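Local coordinates for protein putative oxidoreductase (Salmonella enterica subsp. enterica serovar Typhimurium, PDB 3NX4) that binds NADP as a medium-chain dehydrogenase/reductase and probably reduces acryloyl-CoA with NADPH, at residues V34-N40 with R318-K324; G62-A66 with M122-T126; E82-W88 with D107-P113. All coordinates share one frame; numbering follows the deposited sequence.

Contact 1 (V34-N40 with R318-K324)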
loop_
_atom_site.group_PDB
_atom_site.type_symbol
_atom_site.label_atom_id
_atom_site.label_comp_id
_atom_site.label_asym_id
_atom_site.label_seq_id
_atom_site.Cartn_x
_atom_site.Cartn_y
_atom_site.Cartn_z
ATOM N N VAL A 34 -9.612 35.060 -12.904
ATOM C CA VAL A 34 -10.011 33.684 -13.178
ATOM C C VAL A 34 -10.897 33.584 -14.406
ATOM O O VAL A 34 -11.856 34.340 -14.553
ATOM C CB VAL A 34 -10.746 33.077 -11.968
ATOM C CG1 VAL A 34 -11.268 31.682 -12.297
ATOM C CG2 VAL A 34 -9.808 33.047 -10.746
ATOM N N HIS A 35 -10.580 32.645 -15.291
ATOM C CA HIS A 35 -11.373 32.469 -16.503
ATOM C C HIS A 35 -12.137 31.157 -16.495
ATOM O O HIS A 35 -13.202 31.054 -17.098
ATOM C CB HIS A 35 -10.488 32.579 -17.743
ATOM C CG HIS A 35 -9.850 33.926 -17.892
ATOM N ND1 HIS A 35 -8.547 34.093 -18.308
ATOM C CD2 HIS A 35 -10.333 35.169 -17.658
ATOM C CE1 HIS A 35 -8.256 35.382 -18.333
ATOM N NE2 HIS A 35 -9.323 36.056 -17.940
ATOM N N TRP A 36 -11.590 30.163 -15.798
ATOM C CA TRP A 36 -12.226 28.855 -15.683
ATOM C C TRP A 36 -12.033 28.287 -14.290
ATOM O O TRP A 36 -11.017 28.540 -13.638
ATOM C CB TRP A 36 -11.625 27.879 -16.695
ATOM C CG TRP A 36 -11.752 28.343 -18.101
ATOM C CD1 TRP A 36 -10.816 29.025 -18.832
ATOM C CD2 TRP A 36 -12.883 28.174 -18.955
ATOM N NE1 TRP A 36 -11.299 29.283 -20.092
ATOM C CE2 TRP A 36 -12.568 28.777 -20.190
ATOM C CE3 TRP A 36 -14.138 27.567 -18.799
ATOM C CZ2 TRP A 36 -13.462 28.792 -21.262
ATOM C CZ3 TRP A 36 -15.021 27.589 -19.861
ATOM C CH2 TRP A 36 -14.678 28.191 -21.077
ATOM N N SER A 37 -13.021 27.529 -13.832
ATOM C CA SER A 37 -12.865 26.699 -12.647
ATOM C C SER A 37 -13.524 25.347 -12.940
ATOM O O SER A 37 -13.839 25.047 -14.092
ATOM C CB SER A 37 -13.474 27.365 -11.410
ATOM O OG SER A 37 -13.192 26.617 -10.232
ATOM N N SER A 38 -13.722 24.530 -11.910
ATOM C CA SER A 38 -14.426 23.267 -12.085
ATOM C C SER A 38 -15.107 22.850 -10.792
ATOM O O SER A 38 -14.923 23.479 -9.755
ATOM C CB SER A 38 -13.471 22.165 -12.576
ATOM O OG SER A 38 -12.805 21.516 -11.507
ATOM N N LEU A 39 -15.929 21.811 -10.863
ATOM C CA LEU A 39 -16.523 21.251 -9.663
ATOM C C LEU A 39 -16.013 19.836 -9.470
ATOM O O LEU A 39 -16.243 18.968 -10.313
ATOM C CB LEU A 39 -18.044 21.214 -9.766
ATOM C CG LEU A 39 -18.743 22.565 -9.867
ATOM C CD1 LEU A 39 -20.268 22.371 -9.911
ATOM C CD2 LEU A 39 -18.335 23.448 -8.700
ATOM N N ASN A 40 -15.329 19.615 -8.353
ATOM C CA ASN A 40 -14.901 18.283 -7.953
ATOM C C ASN A 40 -15.820 17.760 -6.866
ATOM O O ASN A 40 -16.614 18.506 -6.302
ATOM C CB ASN A 40 -13.467 18.332 -7.414
ATOM C CG ASN A 40 -12.475 18.795 -8.454
ATOM O OD1 ASN A 40 -11.944 17.982 -9.214
ATOM N ND2 ASN A 40 -12.220 20.113 -8.504
ATOM N N ARG A 318 -16.737 15.376 -16.241
ATOM C CA ARG A 318 -16.182 16.510 -15.510
ATOM C C ARG A 318 -17.055 17.762 -15.650
ATOM O O ARG A 318 -17.559 18.058 -16.733
ATOM C CB ARG A 318 -14.776 16.793 -16.029
ATOM C CG ARG A 318 -13.758 15.699 -15.662
ATOM C CD ARG A 318 -13.252 15.876 -14.239
ATOM N NE ARG A 318 -12.648 17.204 -14.076
ATOM C CZ ARG A 318 -12.952 18.052 -13.101
ATOM N NH1 ARG A 318 -13.826 17.706 -12.168
ATOM N NH2 ARG A 318 -12.370 19.242 -13.050
ATOM N N THR A 319 -17.239 18.485 -14.552
ATOM C CA THR A 319 -18.029 19.710 -14.586
ATOM C C THR A 319 -17.106 20.917 -14.666
ATOM O O THR A 319 -16.345 21.191 -13.736
ATOM C CB THR A 319 -18.939 19.844 -13.348
ATOM O OG1 THR A 319 -19.846 18.739 -13.300
ATOM C CG2 THR A 319 -19.744 21.141 -13.409
ATOM N N LEU A 320 -17.186 21.623 -15.789
ATOM C CA LEU A 320 -16.343 22.772 -16.080
ATOM C C LEU A 320 -17.130 24.060 -15.842
ATOM O O LEU A 320 -18.268 24.197 -16.299
ATOM C CB LEU A 320 -15.872 22.714 -17.537
ATOM C CG LEU A 320 -15.176 23.967 -18.088
ATOM C CD1 LEU A 320 -13.767 24.122 -17.482
ATOM C CD2 LEU A 320 -15.116 23.929 -19.611
ATOM N N VAL A 321 -16.529 25.000 -15.125
ATOM C CA VAL A 321 -17.217 26.238 -14.795
ATOM C C VAL A 321 -16.603 27.426 -15.530
ATOM O O VAL A 321 -15.450 27.756 -15.333
ATOM C CB VAL A 321 -17.242 26.484 -13.275
ATOM C CG1 VAL A 321 -18.010 27.756 -12.961
ATOM C CG2 VAL A 321 -17.873 25.279 -12.562
ATOM N N LYS A 322 -17.386 28.044 -16.409
ATOM C CA LYS A 322 -16.916 29.215 -17.123
ATOM C C LYS A 322 -17.115 30.418 -16.210
ATOM O O LYS A 322 -18.240 30.715 -15.804
ATOM C CB LYS A 322 -17.693 29.404 -18.433
ATOM C CG LYS A 322 -17.208 30.595 -19.268
ATOM C CD LYS A 322 -17.970 30.679 -20.583
ATOM C CE LYS A 322 -17.473 31.822 -21.455
ATOM N NZ LYS A 322 -16.021 31.703 -21.768
ATOM N N ILE A 323 -16.021 31.090 -15.875
ATOM C CA ILE A 323 -16.060 32.206 -14.945
ATOM C C ILE A 323 -15.989 33.512 -15.722
ATOM O O ILE A 323 -16.723 34.454 -15.430
ATOM C CB ILE A 323 -14.904 32.144 -13.942
ATOM C CG1 ILE A 323 -15.025 30.900 -13.049
ATOM C CG2 ILE A 323 -14.865 33.414 -13.097
ATOM C CD1 ILE A 323 -16.180 30.966 -12.067
ATOM N N LYS A 324 -15.114 33.551 -16.721
ATOM C CA LYS A 324 -14.989 34.708 -17.604
ATOM C C LYS A 324 -16.349 35.111 -18.170
ATOM O O LYS A 324 -17.152 34.264 -18.571
ATOM C CB LYS A 324 -14.025 34.395 -18.751
ATOM C CG LYS A 324 -14.403 33.143 -19.531
ATOM C CD LYS A 324 -13.236 32.582 -20.323
ATOM C CE LYS A 324 -13.046 33.309 -21.639
ATOM N NZ LYS A 324 -11.945 32.692 -22.428
ATOM O OXT LYS A 324 -16.674 36.297 -18.245
HETATM O O HOH W 1 -10.071 30.563 -22.367
HETATM O O HOH W 2 -17.368 17.330 -12.067
#

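Contact 2 (G62-A66 with M122-T126)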
loop_
_atom_site.group_PDB
_atom_site.type_symbol
_atom_site.label_atom_id
_atom_site.label_comp_id
_atom_site.label_asym_id
_atom_site.label_seq_id
_atom_site.Cartn_x
_atom_site.Cartn_y
_atom_site.Cartn_z
ATOM N N GLY A 62 -14.023 26.164 -4.277
ATOM C CA GLY A 62 -13.382 25.927 -5.555
ATOM C C GLY A 62 -11.902 25.648 -5.364
ATOM O O GLY A 62 -11.112 26.568 -5.131
ATOM N N ILE A 63 -11.526 24.377 -5.470
ATOM C CA ILE A 63 -10.152 23.972 -5.221
ATOM C C ILE A 63 -9.284 24.130 -6.468
ATOM O O ILE A 63 -8.070 23.943 -6.412
ATOM C CB ILE A 63 -10.075 22.514 -4.690
ATOM C CG1 ILE A 63 -10.574 21.520 -5.744
ATOM C CG2 ILE A 63 -10.888 22.373 -3.405
ATOM C CD1 ILE A 63 -10.637 20.071 -5.237
ATOM N N ASP A 64 -9.911 24.474 -7.590
ATOM C CA ASP A 64 -9.189 24.658 -8.845
ATOM C C ASP A 64 -9.485 26.028 -9.443
ATOM O O ASP A 64 -10.555 26.590 -9.224
ATOM C CB ASP A 64 -9.638 23.625 -9.894
ATOM C CG ASP A 64 -9.542 22.197 -9.415
ATOM O OD1 ASP A 64 -8.715 21.902 -8.528
ATOM O OD2 ASP A 64 -10.289 21.353 -9.967
ATOM N N PHE A 65 -8.547 26.545 -10.228
ATOM C CA PHE A 65 -8.852 27.647 -11.137
ATOM C C PHE A 65 -7.773 27.776 -12.204
ATOM O O PHE A 65 -6.663 27.268 -12.046
ATOM C CB PHE A 65 -9.094 28.978 -10.397
ATOM C CG PHE A 65 -7.853 29.568 -9.742
ATOM C CD1 PHE A 65 -6.824 30.088 -10.509
ATOM C CD2 PHE A 65 -7.735 29.611 -8.359
ATOM C CE1 PHE A 65 -5.684 30.646 -9.901
ATOM C CE2 PHE A 65 -6.612 30.165 -7.750
ATOM C CZ PHE A 65 -5.583 30.677 -8.524
ATOM N N ALA A 66 -8.120 28.431 -13.303
ATOM C CA ALA A 66 -7.143 28.806 -14.310
ATOM C C ALA A 66 -7.452 30.228 -14.765
ATOM O O ALA A 66 -8.614 30.583 -14.964
ATOM C CB ALA A 66 -7.191 27.855 -15.480
HETATM N N MSE A 122 -8.795 23.050 -16.801
HETATM C CA MSE A 122 -9.860 22.937 -15.806
HETATM C C MSE A 122 -10.816 21.769 -16.088
HETATM O O MSE A 122 -11.416 21.221 -15.164
HETATM C CB MSE A 122 -10.622 24.256 -15.673
HETATM C CG MSE A 122 -9.798 25.347 -14.964
HETATM SE SE MSE A 122 -9.388 24.781 -13.152
HETATM C CE MSE A 122 -7.509 24.265 -13.382
ATOM N N ILE A 123 -10.951 21.385 -17.348
ATOM C CA ILE A 123 -11.622 20.118 -17.641
ATOM C C ILE A 123 -10.870 19.006 -16.904
ATOM O O ILE A 123 -11.476 18.095 -16.340
ATOM C CB ILE A 123 -11.712 19.835 -19.151
ATOM C CG1 ILE A 123 -12.635 20.875 -19.819
ATOM C CG2 ILE A 123 -12.232 18.388 -19.405
ATOM C CD1 ILE A 123 -12.755 20.730 -21.315
ATOM N N ILE A 124 -9.543 19.106 -16.884
ATOM C CA ILE A 124 -8.731 18.188 -16.086
ATOM C C ILE A 124 -8.973 18.431 -14.598
ATOM O O ILE A 124 -9.503 17.560 -13.898
ATOM C CB ILE A 124 -7.239 18.326 -16.420
ATOM C CG1 ILE A 124 -6.989 17.907 -17.872
ATOM C CG2 ILE A 124 -6.375 17.482 -15.455
ATOM C CD1 ILE A 124 -5.621 18.339 -18.390
ATOM N N GLY A 125 -8.596 19.615 -14.115
ATOM C CA GLY A 125 -8.838 19.991 -12.732
ATOM C C GLY A 125 -8.187 19.047 -11.726
ATOM O O GLY A 125 -7.308 18.266 -12.072
ATOM N N THR A 126 -8.633 19.113 -10.480
ATOM C CA THR A 126 -8.135 18.208 -9.455
ATOM C C THR A 126 -8.411 16.738 -9.799
ATOM O O THR A 126 -7.578 15.883 -9.556
ATOM C CB THR A 126 -8.724 18.547 -8.070
ATOM O OG1 THR A 126 -8.084 19.720 -7.565
ATOM C CG2 THR A 126 -8.478 17.420 -7.085
#

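Contact 3 (E82-W88 with D107-P113)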
loop_
_atom_site.group_PDB
_atom_site.type_symbol
_atom_site.label_atom_id
_atom_site.label_comp_id
_atom_site.label_asym_id
_atom_site.label_seq_id
_atom_site.Cartn_x
_atom_site.Cartn_y
_atom_site.Cartn_z
ATOM N N GLU A 82 -0.324 33.241 -18.091
ATOM C CA GLU A 82 -1.346 32.210 -17.896
ATOM C C GLU A 82 -0.923 31.205 -16.819
ATOM O O GLU A 82 0.181 30.654 -16.877
ATOM C CB GLU A 82 -1.625 31.460 -19.207
ATOM C CG GLU A 82 -2.185 32.328 -20.342
ATOM C CD GLU A 82 -3.605 32.806 -20.082
ATOM O OE1 GLU A 82 -4.476 31.969 -19.745
ATOM O OE2 GLU A 82 -3.852 34.023 -20.217
ATOM N N VAL A 83 -1.804 30.957 -15.850
ATOM C CA VAL A 83 -1.502 30.042 -14.744
ATOM C C VAL A 83 -2.687 29.154 -14.376
ATOM O O VAL A 83 -3.829 29.420 -14.755
ATOM C CB VAL A 83 -1.101 30.812 -13.466
ATOM C CG1 VAL A 83 0.173 31.621 -13.703
ATOM C CG2 VAL A 83 -2.252 31.716 -13.018
ATOM N N LEU A 84 -2.410 28.087 -13.632
ATOM C CA LEU A 84 -3.480 27.259 -13.100
ATOM C C LEU A 84 -3.188 26.952 -11.643
ATOM O O LEU A 84 -2.066 27.109 -11.182
ATOM C CB LEU A 84 -3.640 25.967 -13.918
ATOM C CG LEU A 84 -2.520 24.919 -13.897
ATOM C CD1 LEU A 84 -2.517 24.134 -12.583
ATOM C CD2 LEU A 84 -2.712 23.955 -15.071
ATOM N N LEU A 85 -4.207 26.527 -10.913
ATOM C CA LEU A 85 -4.006 26.101 -9.539
ATOM C C LEU A 85 -4.970 24.972 -9.211
ATOM O O LEU A 85 -6.148 25.027 -9.558
ATOM C CB LEU A 85 -4.203 27.269 -8.564
ATOM C CG LEU A 85 -4.118 26.988 -7.057
ATOM C CD1 LEU A 85 -3.646 28.241 -6.283
ATOM C CD2 LEU A 85 -5.445 26.482 -6.505
ATOM N N THR A 86 -4.450 23.947 -8.550
ATOM C CA THR A 86 -5.288 22.944 -7.909
ATOM C C THR A 86 -4.737 22.696 -6.505
ATOM O O THR A 86 -3.514 22.662 -6.302
ATOM C CB THR A 86 -5.330 21.599 -8.702
ATOM O OG1 THR A 86 -4.037 20.978 -8.690
ATOM C CG2 THR A 86 -5.758 21.830 -10.149
ATOM N N GLY A 87 -5.631 22.550 -5.532
ATOM C CA GLY A 87 -5.232 22.044 -4.224
ATOM C C GLY A 87 -4.639 23.067 -3.280
ATOM O O GLY A 87 -5.070 24.222 -3.250
ATOM N N TRP A 88 -3.653 22.622 -2.502
ATOM C CA TRP A 88 -2.943 23.454 -1.525
ATOM C C TRP A 88 -3.824 24.051 -0.425
ATOM O O TRP A 88 -3.373 24.915 0.319
ATOM C CB TRP A 88 -2.159 24.568 -2.224
ATOM C CG TRP A 88 -1.020 24.079 -3.068
ATOM C CD1 TRP A 88 -0.879 24.222 -4.422
ATOM C CD2 TRP A 88 0.129 23.353 -2.618
ATOM N NE1 TRP A 88 0.300 23.644 -4.836
ATOM C CE2 TRP A 88 0.934 23.101 -3.748
ATOM C CE3 TRP A 88 0.561 22.900 -1.367
ATOM C CZ2 TRP A 88 2.146 22.413 -3.664
ATOM C CZ3 TRP A 88 1.770 22.216 -1.287
ATOM C CH2 TRP A 88 2.546 21.983 -2.428
ATOM N N ASP A 107 3.745 29.965 -4.510
ATOM C CA ASP A 107 4.064 28.546 -4.347
ATOM C C ASP A 107 2.935 27.599 -4.801
ATOM O O ASP A 107 3.187 26.438 -5.112
ATOM C CB ASP A 107 4.374 28.222 -2.890
ATOM C CG ASP A 107 5.775 28.624 -2.470
ATOM O OD1 ASP A 107 6.618 28.959 -3.337
ATOM O OD2 ASP A 107 6.022 28.573 -1.249
ATOM N N TRP A 108 1.697 28.084 -4.809
ATOM C CA TRP A 108 0.547 27.222 -5.094
ATOM C C TRP A 108 0.174 27.198 -6.573
ATOM O O TRP A 108 -0.686 26.428 -6.996
ATOM C CB TRP A 108 -0.669 27.694 -4.302
ATOM C CG TRP A 108 -0.477 27.686 -2.825
ATOM C CD1 TRP A 108 0.506 27.044 -2.117
ATOM C CD2 TRP A 108 -1.282 28.373 -1.864
ATOM N NE1 TRP A 108 0.349 27.283 -0.771
ATOM C CE2 TRP A 108 -0.741 28.095 -0.590
ATOM C CE3 TRP A 108 -2.410 29.200 -1.957
ATOM C CZ2 TRP A 108 -1.291 28.610 0.578
ATOM C CZ3 TRP A 108 -2.956 29.709 -0.797
ATOM C CH2 TRP A 108 -2.391 29.417 0.456
ATOM N N LEU A 109 0.821 28.051 -7.353
ATOM C CA LEU A 109 0.479 28.205 -8.756
ATOM C C LEU A 109 1.328 27.300 -9.626
ATOM O O LEU A 109 2.426 26.899 -9.242
ATOM C CB LEU A 109 0.681 29.663 -9.180
ATOM C CG LEU A 109 -0.353 30.667 -8.658
ATOM C CD1 LEU A 109 0.103 32.096 -8.898
ATOM C CD2 LEU A 109 -1.718 30.425 -9.319
ATOM N N VAL A 110 0.797 26.975 -10.797
ATOM C CA VAL A 110 1.545 26.269 -11.817
ATOM C C VAL A 110 1.454 27.081 -13.105
ATOM O O VAL A 110 0.354 27.437 -13.530
ATOM C CB VAL A 110 0.936 24.875 -12.052
ATOM C CG1 VAL A 110 1.619 24.177 -13.204
ATOM C CG2 VAL A 110 1.026 24.047 -10.781
ATOM N N ALA A 111 2.589 27.392 -13.724
ATOM C CA ALA A 111 2.548 28.074 -15.024
ATOM C C ALA A 111 1.775 27.195 -16.011
ATOM O O ALA A 111 1.978 25.983 -16.055
ATOM C CB ALA A 111 3.949 28.351 -15.534
ATOM N N LEU A 112 0.870 27.789 -16.783
ATOM C CA LEU A 112 0.036 26.997 -17.691
ATOM C C LEU A 112 0.920 26.219 -18.660
ATOM O O LEU A 112 1.669 26.821 -19.435
ATOM C CB LEU A 112 -0.923 27.899 -18.470
ATOM C CG LEU A 112 -1.873 27.131 -19.398
ATOM C CD1 LEU A 112 -2.848 26.301 -18.586
ATOM C CD2 LEU A 112 -2.627 28.094 -20.318
ATOM N N PRO A 113 0.849 24.878 -18.615
ATOM C CA PRO A 113 1.804 24.091 -19.405
ATOM C C PRO A 113 1.668 24.394 -20.889
ATOM O O PRO A 113 0.563 24.626 -21.358
ATOM C CB PRO A 113 1.394 22.638 -19.113
ATOM C CG PRO A 113 0.675 22.697 -17.811
ATOM C CD PRO A 113 -0.026 24.026 -17.788
HETATM O O HOH W 3 -1.450 23.998 -8.098
HETATM O O HOH W 4 2.245 24.832 -7.024
#

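Contact 1 (V34-N40 with R318-K324)
Residues 34-39 and 318-322 run as antiparallel strands, their short axes 147° apart, with Ser37 and Val321 forming a hydrogen-bonded pair in which Ser37 N donates to Val321 O (2.9 Å) and Val321 N donates back to Ser37 O. Beyond Lys322, toward the chain's C terminus, the ladder gives way to a different pattern: His35 O accepts both Ile323 N and Lys324 N, and both donors sit above the same face of its carbonyl plane. On one side of the sheet the Trp36 indole lies among Leu320, Lys322 and Lys324. Lys322 CB approaches CZ3 of Trp36 to 3.5 Å and Leu320 CD2 touches the same atom, while Lys324 CD rests over one ring face, offset toward the rim. A water in the indole plane accepts from Trp36 NE1 (2.9 Å) and also from Lys324 NZ, although Lys324 is poorly ordered. Leu39 packs on the other side, its CD1 3.7 Å from Thr319 CG2 and its CG against Val321 CG2. At the far end Arg318 folds back through chi2 (-81°) and chi3 (-58°), which brings its guanidinium edge to strand 34-39. NH2 of Arg318 donates in the guanidinium plane to Ser38 OG (2.8 Å), whereas the NH1 bond to Leu39 O is weak. NE of Arg318 donates to Ile123 O and NH2 to Met122 O, so that the guanidinium joins both strands to helix 118-140. The polar ends of Ser38 and Asn40 also turn to Asp64. His35 and Trp36 both face Ala66, a classic beta bulge. The C-terminal strand thus returns to the GroES-like catalytic domain characteristic of medium-chain dehydrogenases/reductases, and the side chain of Asn40, which follows strand 30-39, comes within about 4 Å (nearest atoms) of the bound NADP.

Contact 2 (G62-A66 with M122-T126)
With chi1 of -54°, Asp64 sets its carboxylate beside its own backbone N, and Thr126, chi1 -75°, likewise turns OG1 back beside its N, so that the hydroxyl and the amide of Thr126 both meet the acid. Thr126 OG1 donates to Asp64 OD1 over a very short 2.5 Å, a length whose exact value is doubtful. Thr126 N donates to Asp64 OD2 (2.8 Å, N-H...O angle 166°), from above the carboxylate plane rather than within it. Asp64 OD2 also accepts from Asn40 ND2 and Ser38 OG, giving this buried oxygen three donors. Gly125, at positive phi, passes its CA 3.4 Å from Asp64 OD2. One turn earlier the bent chain of selenomethionine 122 lies along the strand: SE is 3.5 Å from Asp64 CB, CE reaches Phe65 O, and CG packs on Ala66 CB (3.7 Å). Ile63 CD1 touches Thr126 OG1 from the loop before the strand. Helix 118-140 is thereby fixed against strand 64-72 at the cofactor pocket, where Thr126 touches NADP, a site between the catalytic and Rossmann domains of this family.

Contact 3 (E82-W88 with D107-P113)
Trp88 and Trp108 lie face to face as an offset stack, their five-membered rings 15° from parallel with centroids 4.5 Å apart. The displacement places Trp108 CD1 over one face of the Trp88 ring, toward the rim, and Trp88 CB over the face of the Trp108 pyrrole. That CB stands 3.7 Å from the five-membered centroid of Trp108 and 15° off its normal, a CH-pi contact. Trp88 CD1 also comes to 3.4 Å from Trp108 CA, so that the indole rests on backbone as well. A water accepts from Trp88 NE1 and donates to the carbonyl oxygens of Asp107 and Leu109, joining the stack to the turn that precedes the strand. Leu85 lies side by side with Trp108, its CD1 3.6 Å from Trp108 CB. Leu84 and Val110 point the same way, with Leu84 CD1 3.6 Å from Val110 CB; chi1 of 67° wedges Leu84 CG between its own N and carbonyl carbon, and CD2 then meets Pro113 CD. On the other side Val83 CG2 meets Leu109 CD2. The backbones form a short antiparallel ladder: Leu84 N to Val110 O (2.8 Å), the reciprocal Val110 N to Leu84 O, and Leu112 N to Glu82 O (2.9 Å). Strand 82-86 is thus flanked by strand 110-111 and by strand 64-72, whose Phe65 touches Leu85 and Leu109. Helix 118-140 packs on Leu84 and Leu112 through Ala121, while helix 272-285 brings Trp279 to Leu84 and Arg275 to Trp88 and Val110.

From the N terminus, strand 30-39 is the first of the contact segments, and its pairing with the chain's last strand in contact 1 closes a loop of 277 residues that contains the whole Rossmann sheet. Contact 2 is nested within it, joining 62-66 to helix 118-140, and contact 3 is nested in turn inside contact 2, pairing 82-88 with 107-113 just before that helix begins. None cross. Strand 64-72 lies between strands 30-39 and 82-86, so all three contacts reach one sheet; Phe65 O to Leu85 N is a backbone bond between contacts 2 and 3. Contacts 1 and 3 do not touch, their centres about 14 Å apart.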